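Local coordinates for protein thermophilic dibenzothiophene desulfurization enzyme C (Paenibacillus sp. A11-2, PDB 5XDD) that probably acts as a flavin-dependent monooxygenase, using FMNH2 and O2 to oxidise the sulfur of dibenzothiophene to the 5-oxide and then the 5,5-dioxide, at residues Gly125-Glu130 and Ala157-Ser162; Arg139-Pro144 and Val173-Pro178; Asn153-Phe158 and Ser212-Phe217. All blocks are in the same frame, centred on the assembly; numbering follows the deposited sequence.

Contact 1: Gly125-Glu130 and Ala157-Ser162; sequences GNASSE and AFCSGS. With FMN (flavin mononucleotide), chain M; IND (indole), chain Q.
With chi1 at 80°, Asn126 holds CG between its backbone N and carbonyl carbon, while Ser160, whose chi1 is -73°, sets OG beside its own N; from these positions the two side chains, whose backbones pair directly, reach one edge of the flavin. Asn126 OD1 accepts from FMN N3 at 3.0 Å, and ND2 gives to FMN O4 at 2.9 Å. A second donor, Ser128 OG, lies 2.8 Å from Asn126 OD1, and a water joins Asn126 ND2 to Ser160 O, so both ends of the amide are doubly used and its flip is settled. Ser160 OG donates to FMN N5 at 2.7 Å and is itself tied to His89 and Ser212.

Behind this edge, Asn126 N bonds to Ser160 O at 3.2 Å and Ala157 N to Ser129 O at 2.8 Å, with Ala127 CB against Cys159 SG between them. Cys159 to Ser162 form a type II turn, Gly161 taking positive phi. Ser128 CB also meets indole C7 at 3.2 Å, next to the flavin. Donors at both O4 and N5 would probably draw electron density toward that side of the isoalloxazine and help fix its orientation beside the indole.

Contact 2: Arg139-Pro144 and Val173-Pro178; sequences RVTATP and VTSRDP
This is a short parallel beta pairing in the mixed sheet of the acyl-CoA dehydrogenase-like middle domain, far from the chain's centre: strand 141-144 lies beside the end of strand 167-174, and its other edge pairs with strand 150-153. Three backbone hydrogen bonds carry it. Val173 N gives to Val140 O at 3.0 Å, Ala142 N to Val173 O at 2.9 Å, and Ser175 N to Ala142 O at 2.9 Å.

Thr141 and Val173 put their side chains on one face of the sheet. There Thr141 CB stands 3.9 Å from Ser175 CB, and Val173 CG2, lodged between its backbone N and carbonyl carbon (CG1 has chi1 -59°), approaches Val140 O to 3.4 Å. Ala142 and Thr174 point to the other face, where both touch Tyr150 and Val185. The hydroxyl of Thr174 is engaged with the backbone of Gly180 and Arg183 in the turn that follows.

Beyond Ser175 the pairing gives way to packing of the Pro144 ring against the turning backbone. Arg176 takes positive phi (51°), and Pro144 lies against the bend, its CD 3.2 Å from Ser175 O and its CG 3.7 Å from Asp177 CA. Asp177, with CG anti to the backbone N (chi1 -170°), sends its carboxylate to a salt bridge with Arg183 and a hydrogen bond from Tyr150.

In the parallel pattern Ser175 O would next accept from the N of residue 144, but that N is a proline nitrogen and carries no hydrogen, so the ladder ends there; the buried Asp177 carboxylate, matched by a guanidinium and a hydroxyl, probably stays ionised.

Contact 3: Asn153-Phe158 and Ser212-Phe217; sequences NGTKAF and SGSVTF. With FMN (flavin mononucleotide), chain M.
Thr155 and Lys156 pair with Val215 and Thr216 in an antiparallel ladder at the edge of a three-stranded sheet, directly bonded at one end and bridged by a water at the other. In the tight part, Gly154 N and O exchange bonds with Phe217 O (3.0 Å) and N (2.7 Å); Lys156 N gives to Val215 O at 2.8 Å, and Lys156 O accepts from Val215 N. On the buried face the side chains of Lys156 and Phe217 cross at a slant, Lys156 CG 3.9 Å from Phe217 CE1; a bend at chi2 (-67°) then leads the lysine away, to Ser128 O and a salt bridge with Glu130.

The opposite face is more open. There the hydroxyls of Thr155 and Thr216 bond to each other, OG1 to OG1 at 3.0 Å, and either could donate; Thr216 OG1 also has Asn199.

Toward the flavin the chains stay close but the regular ladder stops: at Phe158, with positive phi, a water bridges Phe158 N and Ser212 O. The Phe158 ring lies by the cofactor, Phe158 CD1 3.3 Å from FMN C9. At the far end, the carbonyl of Gly154 meets the Phe217 ring at its edge, in the ring plane, Gly154 O standing 3.5 Å from Phe217 CD1.

How the contacts relate
All three contacts belong to the beta-rich middle domain of the acyl-CoA dehydrogenase-like fold. Contacts 1 and 3 are neighbours, their centres about 7 Å apart; they share Ala157 and Phe158, and both touch FMN. Contact 2 lies farther out, its centre about 19 Å from that of contact 1 and 16 Å from that of contact 3. Along the chain come 125-130, 139-144, 153-158, the overlapping 157-162, 173-178 and 212-217. Strand 167-174 joins contacts 1 and 2 within the mixed sheet; strands 155-156 and 215-217 of contact 3 belong to the smaller sheet, entered by a corner at Gly154. Glu130 links contact 1 to contact 2, and the Thr141-Asn153 backbone bond links contact 2 to contact 3.

Contact 1: Gly125-Glu130 and Ala157-Ser162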
loop_
_atom_site.group_PDB
_atom_site.type_symbol
_atom_site.label_atom_id
_atom_site.label_comp_id
_atom_site.label_asym_id
_atom_site.label_seq_id
_atom_site.Cartn_x
_atom_site.Cartn_y
_atom_site.Cartn_z
ATOM N N GLY C 125 5.181 32.470 20.668
ATOM C CA GLY C 125 4.251 31.362 20.816
ATOM C C GLY C 125 2.848 31.815 20.427
ATOM O O GLY C 125 2.650 32.962 20.031
ATOM N N ASN C 126 1.876 30.907 20.556
ATOM C CA ASN C 126 0.526 31.301 20.154
ATOM C C ASN C 126 -0.520 30.590 20.993
ATOM O O ASN C 126 -0.269 29.551 21.600
ATOM C CB ASN C 126 0.249 31.052 18.665
ATOM C CG ASN C 126 -0.084 29.636 18.377
ATOM O OD1 ASN C 126 -1.253 29.242 18.269
ATOM N ND2 ASN C 126 0.943 28.844 18.261
ATOM N N ALA C 127 -1.697 31.216 21.059
ATOM C CA ALA C 127 -2.861 30.685 21.765
ATOM C C ALA C 127 -4.082 30.956 20.884
ATOM O O ALA C 127 -4.658 32.047 20.922
ATOM C CB ALA C 127 -3.001 31.318 23.149
ATOM N N SER C 128 -4.492 29.948 20.116
ATOM C CA SER C 128 -5.401 30.140 18.989
ATOM C C SER C 128 -6.552 29.140 19.012
ATOM O O SER C 128 -7.724 29.528 18.959
ATOM C CB SER C 128 -4.631 29.998 17.670
ATOM O OG SER C 128 -3.482 30.806 17.673
ATOM N N SER C 129 -6.219 27.841 19.074
ATOM C CA SER C 129 -7.221 26.781 19.036
ATOM C C SER C 129 -7.864 26.559 20.410
ATOM O O SER C 129 -7.334 26.952 21.452
ATOM C CB SER C 129 -6.597 25.476 18.520
ATOM O OG SER C 129 -6.270 25.637 17.140
ATOM N N GLU C 130 -9.034 25.915 20.392
ATOM C CA GLU C 130 -9.816 25.642 21.594
ATOM C C GLU C 130 -10.254 24.187 21.592
ATOM O O GLU C 130 -10.152 23.490 20.583
ATOM C CB GLU C 130 -11.025 26.588 21.670
ATOM C CG GLU C 130 -10.596 28.066 21.609
ATOM C CD GLU C 130 -11.734 29.035 21.797
ATOM O OE1 GLU C 130 -12.825 28.621 22.227
ATOM O OE2 GLU C 130 -11.528 30.227 21.526
ATOM N N ALA C 157 -6.519 25.869 23.845
ATOM C CA ALA C 157 -5.886 24.564 23.811
ATOM C C ALA C 157 -4.830 24.543 22.710
ATOM O O ALA C 157 -4.875 25.333 21.759
ATOM C CB ALA C 157 -6.936 23.453 23.588
ATOM N N PHE C 158 -3.857 23.637 22.864
ATOM C CA PHE C 158 -2.805 23.418 21.865
ATOM C C PHE C 158 -1.990 24.691 21.630
ATOM O O PHE C 158 -1.704 25.086 20.494
ATOM C CB PHE C 158 -3.400 22.889 20.552
ATOM C CG PHE C 158 -3.798 21.438 20.606
ATOM C CD1 PHE C 158 -2.827 20.437 20.502
ATOM C CD2 PHE C 158 -5.131 21.071 20.730
ATOM C CE1 PHE C 158 -3.182 19.085 20.534
ATOM C CE2 PHE C 158 -5.502 19.739 20.774
ATOM C CZ PHE C 158 -4.516 18.732 20.674
ATOM N N CYS C 159 -1.583 25.330 22.730
ATOM C CA CYS C 159 -0.930 26.628 22.646
ATOM C C CYS C 159 0.580 26.415 22.516
ATOM O O CYS C 159 1.361 26.620 23.444
ATOM C CB CYS C 159 -1.314 27.488 23.857
ATOM S SG CYS C 159 -3.070 27.802 24.055
ATOM N N SER C 160 1.002 26.020 21.317
ATOM C CA SER C 160 2.403 25.671 21.105
ATOM C C SER C 160 3.335 26.822 21.458
ATOM O O SER C 160 3.078 27.980 21.118
ATOM C CB SER C 160 2.643 25.261 19.638
ATOM O OG SER C 160 2.098 23.981 19.376
ATOM N N GLY C 161 4.457 26.492 22.100
ATOM C CA GLY C 161 5.430 27.509 22.449
ATOM C C GLY C 161 4.917 28.527 23.444
ATOM O O GLY C 161 5.498 29.604 23.565
ATOM N N SER C 162 3.853 28.208 24.177
ATOM C CA SER C 162 3.274 29.183 25.095
ATOM C C SER C 162 4.094 29.357 26.361
ATOM O O SER C 162 3.945 30.375 27.036
ATOM C CB SER C 162 1.850 28.782 25.478
ATOM O OG SER C 162 1.801 27.485 26.063
HETATM N N1 FMN M . -3.438 24.645 17.019
HETATM C C2 FMN M . -3.211 25.996 17.111
HETATM O O2 FMN M . -4.114 26.797 16.879
HETATM N N3 FMN M . -1.970 26.457 17.488
HETATM C C4 FMN M . -0.955 25.574 17.760
HETATM O O4 FMN M . 0.148 26.035 18.069
HETATM C C4A FMN M . -1.171 24.190 17.679
HETATM N N5 FMN M . -0.135 23.286 17.954
HETATM C C5A FMN M . -0.381 21.913 17.853
HETATM C C6 FMN M . 0.644 20.999 18.118
HETATM C C7 FMN M . 0.409 19.619 18.025
HETATM C C7M FMN M . 1.528 18.653 18.306
HETATM C C8 FMN M . -0.851 19.165 17.662
HETATM C C8M FMN M . -1.162 17.695 17.537
HETATM C C9 FMN M . -1.872 20.071 17.384
HETATM C C9A FMN M . -1.657 21.453 17.472
HETATM N N10 FMN M . -2.675 22.357 17.156
HETATM C C10 FMN M . -2.434 23.727 17.299
HETATM C "C1'" FMN M . -4.098 21.884 16.902
HETATM C "C2'" FMN M . -4.905 21.858 15.624
HETATM O "O2'" FMN M . -5.038 23.193 15.122
HETATM C "C3'" FMN M . -6.280 21.255 15.997
HETATM O "O3'" FMN M . -6.941 22.058 16.970
HETATM C "C4'" FMN M . -6.251 19.825 16.585
HETATM O "O4'" FMN M . -5.159 19.108 16.022
HETATM C "C5'" FMN M . -7.582 19.079 16.363
HETATM O "O5'" FMN M . -7.826 18.095 17.368
HETATM P P FMN M . -8.806 16.801 17.164
HETATM O O1P FMN M . -8.416 16.152 15.811
HETATM O O2P FMN M . -10.254 17.213 17.132
HETATM O O3P FMN M . -8.709 15.839 18.341
HETATM N N1 IND Q . -1.960 29.792 14.662
HETATM C C2 IND Q . -1.064 28.812 14.480
HETATM C C3 IND Q . -1.804 27.807 14.160
HETATM C C4 IND Q . -4.196 27.126 13.802
HETATM C C5 IND Q . -5.489 27.653 13.838
HETATM C C6 IND Q . -5.688 29.002 14.164
HETATM C C7 IND Q . -4.587 29.828 14.447
HETATM C C8 IND Q . -3.301 29.321 14.433
HETATM C C9 IND Q . -3.108 27.930 14.095
HETATM O O HOH W 1 3.864 28.952 18.591
HETATM O O HOH W 2 -3.573 27.196 20.077
#

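Contact 2: Arg139-Pro144 and Val173-Pro178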
loop_
_atom_site.group_PDB
_atom_site.type_symbol
_atom_site.label_atom_id
_atom_site.label_comp_id
_atom_site.label_asym_id
_atom_site.label_seq_id
_atom_site.Cartn_x
_atom_site.Cartn_y
_atom_site.Cartn_z
ATOM N N ARG C 139 -14.829 30.151 21.736
ATOM C CA ARG C 139 -15.538 30.771 22.838
ATOM C C ARG C 139 -14.679 31.711 23.681
ATOM O O ARG C 139 -15.229 32.371 24.570
ATOM C CB ARG C 139 -16.144 29.693 23.748
ATOM C CG ARG C 139 -17.162 28.812 23.046
ATOM C CD ARG C 139 -17.722 27.769 24.007
ATOM N NE ARG C 139 -18.192 26.573 23.307
ATOM C CZ ARG C 139 -18.712 25.507 23.913
ATOM N NH1 ARG C 139 -18.839 25.482 25.237
ATOM N NH2 ARG C 139 -19.108 24.462 23.194
ATOM N N VAL C 140 -13.368 31.796 23.442
ATOM C CA VAL C 140 -12.552 32.841 24.046
ATOM C C VAL C 140 -13.008 34.173 23.469
ATOM O O VAL C 140 -12.935 34.399 22.257
ATOM C CB VAL C 140 -11.060 32.594 23.792
ATOM C CG1 VAL C 140 -10.198 33.744 24.312
ATOM C CG2 VAL C 140 -10.624 31.261 24.416
ATOM N N THR C 141 -13.494 35.049 24.332
ATOM C CA THR C 141 -14.141 36.293 23.939
ATOM C C THR C 141 -13.214 37.485 24.111
ATOM O O THR C 141 -12.334 37.503 24.973
ATOM C CB THR C 141 -15.392 36.541 24.774
ATOM O OG1 THR C 141 -14.999 36.657 26.135
ATOM C CG2 THR C 141 -16.364 35.429 24.638
ATOM N N ALA C 142 -13.439 38.495 23.280
ATOM C CA ALA C 142 -12.819 39.809 23.403
ATOM C C ALA C 142 -13.956 40.797 23.658
ATOM O O ALA C 142 -14.826 40.978 22.796
ATOM C CB ALA C 142 -12.025 40.182 22.150
ATOM N N THR C 143 -13.982 41.390 24.864
ATOM C CA THR C 143 -15.033 42.328 25.241
ATOM C C THR C 143 -14.478 43.742 25.251
ATOM O O THR C 143 -13.402 43.974 25.821
ATOM C CB THR C 143 -15.616 41.996 26.620
ATOM O OG1 THR C 143 -16.189 40.704 26.586
ATOM C CG2 THR C 143 -16.723 42.982 26.964
ATOM N N PRO C 144 -15.152 44.711 24.639
ATOM C CA PRO C 144 -14.558 46.047 24.546
ATOM C C PRO C 144 -14.281 46.654 25.914
ATOM O O PRO C 144 -15.015 46.443 26.882
ATOM C CB PRO C 144 -15.603 46.855 23.774
ATOM C CG PRO C 144 -16.391 45.849 23.031
ATOM C CD PRO C 144 -16.451 44.653 23.944
ATOM N N VAL C 173 -12.837 36.147 19.767
ATOM C CA VAL C 173 -14.024 36.580 19.037
ATOM C C VAL C 173 -14.732 37.657 19.847
ATOM O O VAL C 173 -14.976 37.485 21.048
ATOM C CB VAL C 173 -14.985 35.418 18.734
ATOM C CG1 VAL C 173 -14.269 34.345 17.913
ATOM C CG2 VAL C 173 -15.512 34.820 20.004
ATOM N N THR C 174 -15.112 38.739 19.173
ATOM C CA THR C 174 -15.715 39.869 19.869
ATOM C C THR C 174 -17.047 39.466 20.501
ATOM O O THR C 174 -17.801 38.649 19.967
ATOM C CB THR C 174 -15.924 41.050 18.920
ATOM O OG1 THR C 174 -16.757 40.652 17.815
ATOM C CG2 THR C 174 -14.577 41.578 18.409
ATOM N N SER C 175 -17.328 40.071 21.653
ATOM C CA SER C 175 -18.556 39.845 22.397
ATOM C C SER C 175 -18.959 41.159 23.063
ATOM O O SER C 175 -18.107 41.996 23.394
ATOM C CB SER C 175 -18.365 38.709 23.420
ATOM O OG SER C 175 -19.465 38.589 24.282
ATOM N N ARG C 176 -20.269 41.370 23.187
ATOM C CA ARG C 176 -20.800 42.623 23.748
ATOM C C ARG C 176 -20.178 43.841 23.059
ATOM O O ARG C 176 -19.857 44.847 23.691
ATOM C CB ARG C 176 -20.578 42.680 25.263
ATOM C CG ARG C 176 -21.313 41.593 26.024
ATOM C CD ARG C 176 -21.141 41.739 27.537
ATOM N NE ARG C 176 -22.082 40.893 28.275
ATOM C CZ ARG C 176 -21.835 39.650 28.695
ATOM N NH1 ARG C 176 -20.657 39.075 28.466
ATOM N NH2 ARG C 176 -22.775 38.977 29.355
ATOM N N ASP C 177 -20.031 43.757 21.741
ATOM C CA ASP C 177 -19.263 44.729 20.981
ATOM C C ASP C 177 -20.209 45.580 20.138
ATOM O O ASP C 177 -20.835 45.048 19.207
ATOM C CB ASP C 177 -18.252 44.006 20.086
ATOM C CG ASP C 177 -17.262 44.944 19.451
ATOM O OD1 ASP C 177 -17.568 46.169 19.336
ATOM O OD2 ASP C 177 -16.178 44.441 19.069
ATOM N N PRO C 178 -20.341 46.889 20.397
ATOM C CA PRO C 178 -21.279 47.694 19.590
ATOM C C PRO C 178 -20.916 47.732 18.119
ATOM O O PRO C 178 -21.795 47.905 17.270
ATOM C CB PRO C 178 -21.191 49.093 20.224
ATOM C CG PRO C 178 -20.564 48.911 21.533
ATOM C CD PRO C 178 -19.650 47.712 21.397
#

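Contact 3: Asn153-Phe158 and Ser212-Phe217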
loop_
_atom_site.group_PDB
_atom_site.type_symbol
_atom_site.label_atom_id
_atom_site.label_comp_id
_atom_site.label_asym_id
_atom_site.label_seq_id
_atom_site.Cartn_x
_atom_site.Cartn_y
_atom_site.Cartn_z
ATOM N N ASN C 153 -11.173 36.700 27.777
ATOM C CA ASN C 153 -11.540 35.704 28.771
ATOM C C ASN C 153 -11.763 34.359 28.098
ATOM O O ASN C 153 -12.465 34.273 27.086
ATOM C CB ASN C 153 -12.816 36.099 29.539
ATOM C CG ASN C 153 -12.595 37.276 30.458
ATOM O OD1 ASN C 153 -12.102 37.108 31.560
ATOM N ND2 ASN C 153 -12.938 38.485 29.993
ATOM N N GLY C 154 -11.175 33.318 28.676
ATOM C CA GLY C 154 -11.427 31.954 28.256
ATOM C C GLY C 154 -10.152 31.139 28.181
ATOM O O GLY C 154 -9.057 31.664 28.440
ATOM N N THR C 155 -10.281 29.852 27.834
ATOM C CA THR C 155 -9.146 28.934 27.808
ATOM C C THR C 155 -8.881 28.476 26.376
ATOM O O THR C 155 -9.808 28.081 25.669
ATOM C CB THR C 155 -9.398 27.732 28.732
ATOM O OG1 THR C 155 -9.537 28.207 30.070
ATOM C CG2 THR C 155 -8.231 26.726 28.700
ATOM N N LYS C 156 -7.620 28.571 25.951
ATOM C CA LYS C 156 -7.147 28.045 24.676
ATOM C C LYS C 156 -6.449 26.700 24.880
ATOM O O LYS C 156 -5.856 26.430 25.932
ATOM C CB LYS C 156 -6.167 29.014 24.005
ATOM C CG LYS C 156 -6.764 30.344 23.557
ATOM C CD LYS C 156 -7.770 30.140 22.418
ATOM C CE LYS C 156 -8.011 31.408 21.674
ATOM N NZ LYS C 156 -9.031 31.240 20.564
ATOM N N ALA C 157 -6.519 25.869 23.845
ATOM C CA ALA C 157 -5.886 24.564 23.811
ATOM C C ALA C 157 -4.830 24.543 22.710
ATOM O O ALA C 157 -4.875 25.333 21.759
ATOM C CB ALA C 157 -6.936 23.453 23.588
ATOM N N PHE C 158 -3.857 23.637 22.864
ATOM C CA PHE C 158 -2.805 23.418 21.865
ATOM C C PHE C 158 -1.990 24.691 21.630
ATOM O O PHE C 158 -1.704 25.086 20.494
ATOM C CB PHE C 158 -3.400 22.889 20.552
ATOM C CG PHE C 158 -3.798 21.438 20.606
ATOM C CD1 PHE C 158 -2.827 20.437 20.502
ATOM C CD2 PHE C 158 -5.131 21.071 20.730
ATOM C CE1 PHE C 158 -3.182 19.085 20.534
ATOM C CE2 PHE C 158 -5.502 19.739 20.774
ATOM C CZ PHE C 158 -4.516 18.732 20.674
ATOM N N SER C 212 2.605 22.533 24.113
ATOM C CA SER C 212 1.319 22.791 23.444
ATOM C C SER C 212 0.121 22.573 24.346
ATOM O O SER C 212 -0.919 22.094 23.889
ATOM C CB SER C 212 1.201 21.925 22.195
ATOM O OG SER C 212 2.305 22.152 21.387
ATOM N N GLY C 213 0.188 23.004 25.599
ATOM C CA GLY C 213 -0.904 22.830 26.538
ATOM C C GLY C 213 -1.893 23.977 26.481
ATOM O O GLY C 213 -1.937 24.749 25.517
ATOM N N SER C 214 -2.726 24.063 27.526
ATOM C CA SER C 214 -3.766 25.087 27.580
ATOM C C SER C 214 -3.242 26.392 28.202
ATOM O O SER C 214 -2.246 26.419 28.926
ATOM C CB SER C 214 -5.001 24.575 28.324
ATOM O OG SER C 214 -4.763 24.215 29.667
ATOM N N VAL C 215 -3.899 27.500 27.848
ATOM C CA VAL C 215 -3.636 28.806 28.442
ATOM C C VAL C 215 -4.971 29.435 28.781
ATOM O O VAL C 215 -5.844 29.530 27.915
ATOM C CB VAL C 215 -2.859 29.751 27.508
ATOM C CG1 VAL C 215 -2.608 31.080 28.201
ATOM C CG2 VAL C 215 -1.560 29.148 27.079
ATOM N N THR C 216 -5.115 29.909 30.018
ATOM C CA THR C 216 -6.356 30.488 30.500
ATOM C C THR C 216 -6.179 31.997 30.590
ATOM O O THR C 216 -5.156 32.484 31.097
ATOM C CB THR C 216 -6.753 29.906 31.870
ATOM O OG1 THR C 216 -7.018 28.499 31.736
ATOM C CG2 THR C 216 -8.031 30.599 32.436
ATOM N N PHE C 217 -7.180 32.719 30.109
ATOM C CA PHE C 217 -7.189 34.176 30.053
ATOM C C PHE C 217 -8.262 34.680 31.009
ATOM O O PHE C 217 -9.438 34.378 30.819
ATOM C CB PHE C 217 -7.476 34.662 28.626
ATOM C CG PHE C 217 -6.369 34.391 27.669
ATOM C CD1 PHE C 217 -6.330 33.213 26.950
ATOM C CD2 PHE C 217 -5.356 35.299 27.491
ATOM C CE1 PHE C 217 -5.295 32.960 26.085
ATOM C CE2 PHE C 217 -4.313 35.041 26.619
ATOM C CZ PHE C 217 -4.291 33.884 25.907
HETATM N N1 FMN M . -3.438 24.645 17.019
HETATM C C2 FMN M . -3.211 25.996 17.111
HETATM O O2 FMN M . -4.114 26.797 16.879
HETATM N N3 FMN M . -1.970 26.457 17.488
HETATM C C4 FMN M . -0.955 25.574 17.760
HETATM O O4 FMN M . 0.148 26.035 18.069
HETATM C C4A FMN M . -1.171 24.190 17.679
HETATM N N5 FMN M . -0.135 23.286 17.954
HETATM C C5A FMN M . -0.381 21.913 17.853
HETATM C C6 FMN M . 0.644 20.999 18.118
HETATM C C7 FMN M . 0.409 19.619 18.025
HETATM C C7M FMN M . 1.528 18.653 18.306
HETATM C C8 FMN M . -0.851 19.165 17.662
HETATM C C8M FMN M . -1.162 17.695 17.537
HETATM C C9 FMN M . -1.872 20.071 17.384
HETATM C C9A FMN M . -1.657 21.453 17.472
HETATM N N10 FMN M . -2.675 22.357 17.156
HETATM C C10 FMN M . -2.434 23.727 17.299
HETATM C "C1'" FMN M . -4.098 21.884 16.902
HETATM C "C2'" FMN M . -4.905 21.858 15.624
HETATM O "O2'" FMN M . -5.038 23.193 15.122
HETATM C "C3'" FMN M . -6.280 21.255 15.997
HETATM O "O3'" FMN M . -6.941 22.058 16.970
HETATM C "C4'" FMN M . -6.251 19.825 16.585
HETATM O "O4'" FMN M . -5.159 19.108 16.022
HETATM C "C5'" FMN M . -7.582 19.079 16.363
HETATM O "O5'" FMN M . -7.826 18.095 17.368
HETATM P P FMN M . -8.806 16.801 17.164
HETATM O O1P FMN M . -8.416 16.152 15.811
HETATM O O2P FMN M . -10.254 17.213 17.132
HETATM O O3P FMN M . -8.709 15.839 18.341
HETATM O O HOH W 3 -3.942 21.238 24.865
#